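Long-range contact in beta-N-acetylhexosaminidase (Mycobacterium smegmatis, PDB 4YYF), which probably hydrolyses terminal non-reducing N-acetyl-D-hexosamine residues in N-acetyl-beta-D-hexosaminides, as a member of glycosyl hydrolase family 3: residues A41-V53 with N318-D332. The protein carries 1 engineered substitution. Residues are numbered along the deposited sequence; the frame is centred on the assembly and turned at random.
Sequences ARDKLAQLLTVGV and NALWITTAEVPAVLD
Closure of the TIM barrel, where its first and last strands meet, is made by Leu49–Gly52 beside Ala319–Trp321. The N-to-C directions of strands 49-52 and 319-321 differ by 8°, so the pair is parallel, and the backbone bonds alternate accordingly: Ala319 N to Leu48 O (2.8 Å), Thr50 N to Ala319 O, Trp321 N to Thr50 O and Gly52 N to Trp321 O. On the face bearing Thr50 and Leu320, Thr50 OG1 donates to Asn318 OD1 (2.6 Å), tilted 23° from the amide carbonyl plane; a water accepts from Asn318 ND2 and donates to Gln47 O and Leu49 O.

The other face looks toward helix 327-332. Val51 CG1 sits over the six-membered ring of Trp321, 3.6 Å from its centroid and 10° off the normal, a CH-pi contact, while Leu49 CD2 meets the ring edge. Glu326 OE1 accepts from both Trp321 NE1 (3.1 Å) and Thr323 OG1, which restrains the indole's rotation, together with Val51 CG1 over its face. Leu49 CD1 touches Leu331 CD2 at 3.7 Å. Extended from CG to NE, Arg42 carries its guanidinium over Leu331 CB (3.5 Å from CZ), and NH1 forms a salt bridge to Asp332 OD1 (2.9 Å); the same NH1 is also salt-bridged to Glu335, its stronger partner.

Strand 70-73 pairs with 49-52, Thr289 OG1, on strand 287-289, is hydrogen-bonded to Leu320 N, and helices 56-66 and 304-314 pack against Val327 and Val330 respectively.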
# COMPACT_ATOMS: atom_id res chain seq x y z
N ALA A 41 1.90 24.17 2.55
CA ALA A 41 2.44 23.26 1.54
C ALA A 41 3.12 22.03 2.13
O ALA A 41 2.96 20.92 1.63
CB ALA A 41 3.39 24.00 0.61
N ARG A 42 3.87 22.21 3.21
CA ARG A 42 4.62 21.11 3.80
C ARG A 42 3.67 20.09 4.44
O ARG A 42 3.94 18.88 4.42
CB ARG A 42 5.64 21.65 4.82
CG ARG A 42 6.63 20.63 5.38
CD ARG A 42 7.72 21.34 6.17
NE ARG A 42 8.76 20.46 6.70
CZ ARG A 42 9.90 20.19 6.07
NH1 ARG A 42 10.16 20.72 4.87
NH2 ARG A 42 10.79 19.39 6.65
N ASP A 43 2.56 20.55 5.00
CA ASP A 43 1.60 19.61 5.60
C ASP A 43 0.79 18.85 4.54
O ASP A 43 0.39 17.71 4.77
CB ASP A 43 0.68 20.32 6.59
CG ASP A 43 1.43 20.84 7.81
OD1 ASP A 43 2.59 20.44 8.02
OD2 ASP A 43 0.84 21.65 8.55
N LYS A 44 0.54 19.50 3.40
CA LYS A 44 -0.05 18.80 2.27
C LYS A 44 0.87 17.70 1.82
O LYS A 44 0.42 16.60 1.53
CB LYS A 44 -0.28 19.74 1.09
CG LYS A 44 -1.32 20.81 1.31
CD LYS A 44 -1.49 21.61 0.03
CE LYS A 44 -2.70 22.51 0.10
NZ LYS A 44 -2.96 23.14 -1.24
N LEU A 45 2.17 18.00 1.73
CA LEU A 45 3.16 17.00 1.32
C LEU A 45 3.28 15.86 2.32
O LEU A 45 3.38 14.68 1.93
CB LEU A 45 4.54 17.65 1.07
CG LEU A 45 4.57 18.62 -0.12
CD1 LEU A 45 5.86 19.44 -0.14
CD2 LEU A 45 4.41 17.84 -1.41
N ALA A 46 3.26 16.19 3.61
CA ALA A 46 3.38 15.15 4.63
C ALA A 46 2.19 14.19 4.60
O ALA A 46 2.30 13.02 4.98
CB ALA A 46 3.56 15.76 6.04
N GLN A 47 1.05 14.68 4.13
CA GLN A 47 -0.13 13.83 4.05
C GLN A 47 0.02 12.71 3.00
O GLN A 47 -0.72 11.73 3.01
CB GLN A 47 -1.36 14.70 3.77
CG GLN A 47 -2.67 13.94 3.75
CD GLN A 47 -2.98 13.26 5.06
OE1 GLN A 47 -3.54 12.14 5.07
NE2 GLN A 47 -2.66 13.93 6.19
N LEU A 48 1.00 12.86 2.11
CA LEU A 48 1.23 11.89 1.04
C LEU A 48 2.23 10.80 1.43
O LEU A 48 2.62 9.99 0.58
CB LEU A 48 1.74 12.61 -0.21
CG LEU A 48 0.92 13.81 -0.66
CD1 LEU A 48 1.46 14.42 -1.96
CD2 LEU A 48 -0.56 13.45 -0.79
N LEU A 49 2.67 10.80 2.69
CA LEU A 49 3.71 9.88 3.15
C LEU A 49 3.16 8.90 4.17
O LEU A 49 2.35 9.27 5.02
CB LEU A 49 4.87 10.66 3.80
CG LEU A 49 5.42 11.88 3.05
CD1 LEU A 49 6.52 12.55 3.85
CD2 LEU A 49 5.91 11.49 1.66
N THR A 50 3.60 7.64 4.09
CA THR A 50 3.31 6.67 5.15
C THR A 50 4.64 6.10 5.61
O THR A 50 5.44 5.66 4.79
CB THR A 50 2.40 5.53 4.65
OG1 THR A 50 1.16 6.08 4.19
CG2 THR A 50 2.12 4.54 5.79
N VAL A 51 4.89 6.13 6.92
CA VAL A 51 6.21 5.75 7.41
C VAL A 51 6.14 4.71 8.52
O VAL A 51 5.30 4.80 9.42
CB VAL A 51 7.03 6.99 7.88
CG1 VAL A 51 7.41 7.85 6.69
CG2 VAL A 51 6.25 7.80 8.92
N GLY A 52 7.02 3.73 8.45
CA GLY A 52 7.12 2.71 9.49
C GLY A 52 7.65 3.31 10.78
O GLY A 52 8.53 4.17 10.74
N VAL A 53 7.10 2.86 11.91
CA VAL A 53 7.49 3.34 13.23
C VAL A 53 7.96 2.18 14.11
O VAL A 53 7.50 1.06 13.93
CB VAL A 53 6.32 4.07 13.93
CG1 VAL A 53 5.88 5.29 13.11
CG2 VAL A 53 5.15 3.12 14.13
N ASN A 318 0.51 7.96 -2.57
CA ASN A 318 1.05 7.73 -1.24
C ASN A 318 2.38 6.99 -1.28
O ASN A 318 2.46 5.86 -1.74
CB ASN A 318 0.04 6.96 -0.38
CG ASN A 318 0.30 7.12 1.10
OD1 ASN A 318 1.31 6.64 1.63
ND2 ASN A 318 -0.60 7.81 1.79
N ALA A 319 3.42 7.66 -0.81
CA ALA A 319 4.77 7.10 -0.83
C ALA A 319 5.06 6.48 0.52
O ALA A 319 5.01 7.16 1.55
CB ALA A 319 5.79 8.19 -1.13
N LEU A 320 5.38 5.18 0.49
CA LEU A 320 5.54 4.39 1.71
C LEU A 320 7.00 3.96 1.86
O LEU A 320 7.61 3.50 0.90
CB LEU A 320 4.64 3.16 1.60
CG LEU A 320 4.55 2.02 2.64
CD1 LEU A 320 5.60 0.97 2.46
CD2 LEU A 320 4.60 2.53 4.06
N TRP A 321 7.55 4.11 3.06
CA TRP A 321 8.83 3.49 3.41
C TRP A 321 8.86 3.20 4.91
O TRP A 321 7.93 3.57 5.62
CB TRP A 321 10.04 4.31 2.91
CG TRP A 321 10.43 5.53 3.72
CD1 TRP A 321 11.46 5.62 4.63
CD2 TRP A 321 9.84 6.84 3.65
NE1 TRP A 321 11.52 6.91 5.13
CE2 TRP A 321 10.55 7.67 4.55
CE3 TRP A 321 8.78 7.39 2.91
CZ2 TRP A 321 10.22 9.02 4.74
CZ3 TRP A 321 8.46 8.73 3.10
CH2 TRP A 321 9.17 9.53 4.01
N ILE A 322 9.88 2.51 5.40
CA ILE A 322 9.70 1.84 6.69
C ILE A 322 10.39 2.46 7.90
O ILE A 322 10.45 1.85 8.96
CB ILE A 322 9.94 0.31 6.60
CG1 ILE A 322 11.40 -0.02 6.30
CG2 ILE A 322 9.00 -0.32 5.56
CD1 ILE A 322 11.71 -1.51 6.36
N THR A 323 10.88 3.69 7.75
CA THR A 323 11.52 4.41 8.85
C THR A 323 11.08 5.87 8.88
O THR A 323 10.66 6.42 7.85
CB THR A 323 13.05 4.35 8.74
OG1 THR A 323 13.41 4.69 7.40
CG2 THR A 323 13.58 2.95 9.06
N THR A 324 11.19 6.52 10.04
CA THR A 324 10.79 7.91 10.20
C THR A 324 11.95 8.90 10.06
O THR A 324 11.71 10.11 9.91
CB THR A 324 10.21 8.16 11.59
OG1 THR A 324 11.21 7.83 12.57
CG2 THR A 324 8.95 7.30 11.82
N ALA A 325 13.19 8.42 10.15
CA ALA A 325 14.36 9.32 10.19
C ALA A 325 14.43 10.26 8.98
O ALA A 325 14.88 11.39 9.10
CB ALA A 325 15.65 8.52 10.29
N GLU A 326 14.00 9.77 7.83
CA GLU A 326 14.21 10.52 6.59
C GLU A 326 13.14 11.58 6.33
O GLU A 326 13.24 12.35 5.38
CB GLU A 326 14.27 9.56 5.40
CG GLU A 326 15.41 8.55 5.45
CD GLU A 326 15.12 7.34 6.34
OE1 GLU A 326 14.00 7.23 6.88
OE2 GLU A 326 16.04 6.50 6.50
N VAL A 327 12.11 11.62 7.18
CA VAL A 327 10.95 12.45 6.89
C VAL A 327 11.27 13.94 6.65
O VAL A 327 10.84 14.52 5.66
CB VAL A 327 9.84 12.29 7.95
CG1 VAL A 327 8.81 13.40 7.82
CG2 VAL A 327 9.18 10.90 7.84
N PRO A 328 12.05 14.56 7.55
CA PRO A 328 12.31 15.98 7.25
C PRO A 328 13.13 16.22 5.97
O PRO A 328 12.88 17.21 5.29
CB PRO A 328 13.07 16.49 8.49
CG PRO A 328 13.52 15.26 9.24
CD PRO A 328 12.57 14.16 8.87
N ALA A 329 14.07 15.34 5.65
CA ALA A 329 14.84 15.47 4.41
C ALA A 329 13.95 15.24 3.19
O ALA A 329 14.11 15.89 2.14
CB ALA A 329 16.00 14.50 4.40
N VAL A 330 13.02 14.31 3.32
CA VAL A 330 12.08 14.03 2.23
C VAL A 330 11.18 15.24 1.98
O VAL A 330 11.02 15.68 0.84
CB VAL A 330 11.26 12.75 2.51
CG1 VAL A 330 10.07 12.65 1.54
CG2 VAL A 330 12.15 11.52 2.38
N LEU A 331 10.61 15.78 3.04
CA LEU A 331 9.75 16.96 2.91
C LEU A 331 10.52 18.15 2.33
O LEU A 331 9.98 18.90 1.52
CB LEU A 331 9.14 17.31 4.27
CG LEU A 331 8.09 16.30 4.76
CD1 LEU A 331 7.67 16.62 6.19
CD2 LEU A 331 6.87 16.28 3.83
N ASP A 332 11.77 18.32 2.75
CA ASP A 332 12.63 19.35 2.17
C ASP A 332 12.77 19.17 0.66
O ASP A 332 12.69 20.14 -0.10
CB ASP A 332 14.03 19.30 2.79
CG ASP A 332 14.07 19.92 4.17
OD1 ASP A 332 13.04 20.45 4.62
OD2 ASP A 332 15.15 19.87 4.81
O HOH W 1 -0.28 9.34 4.28
O HOH W 2 11.34 4.56 12.50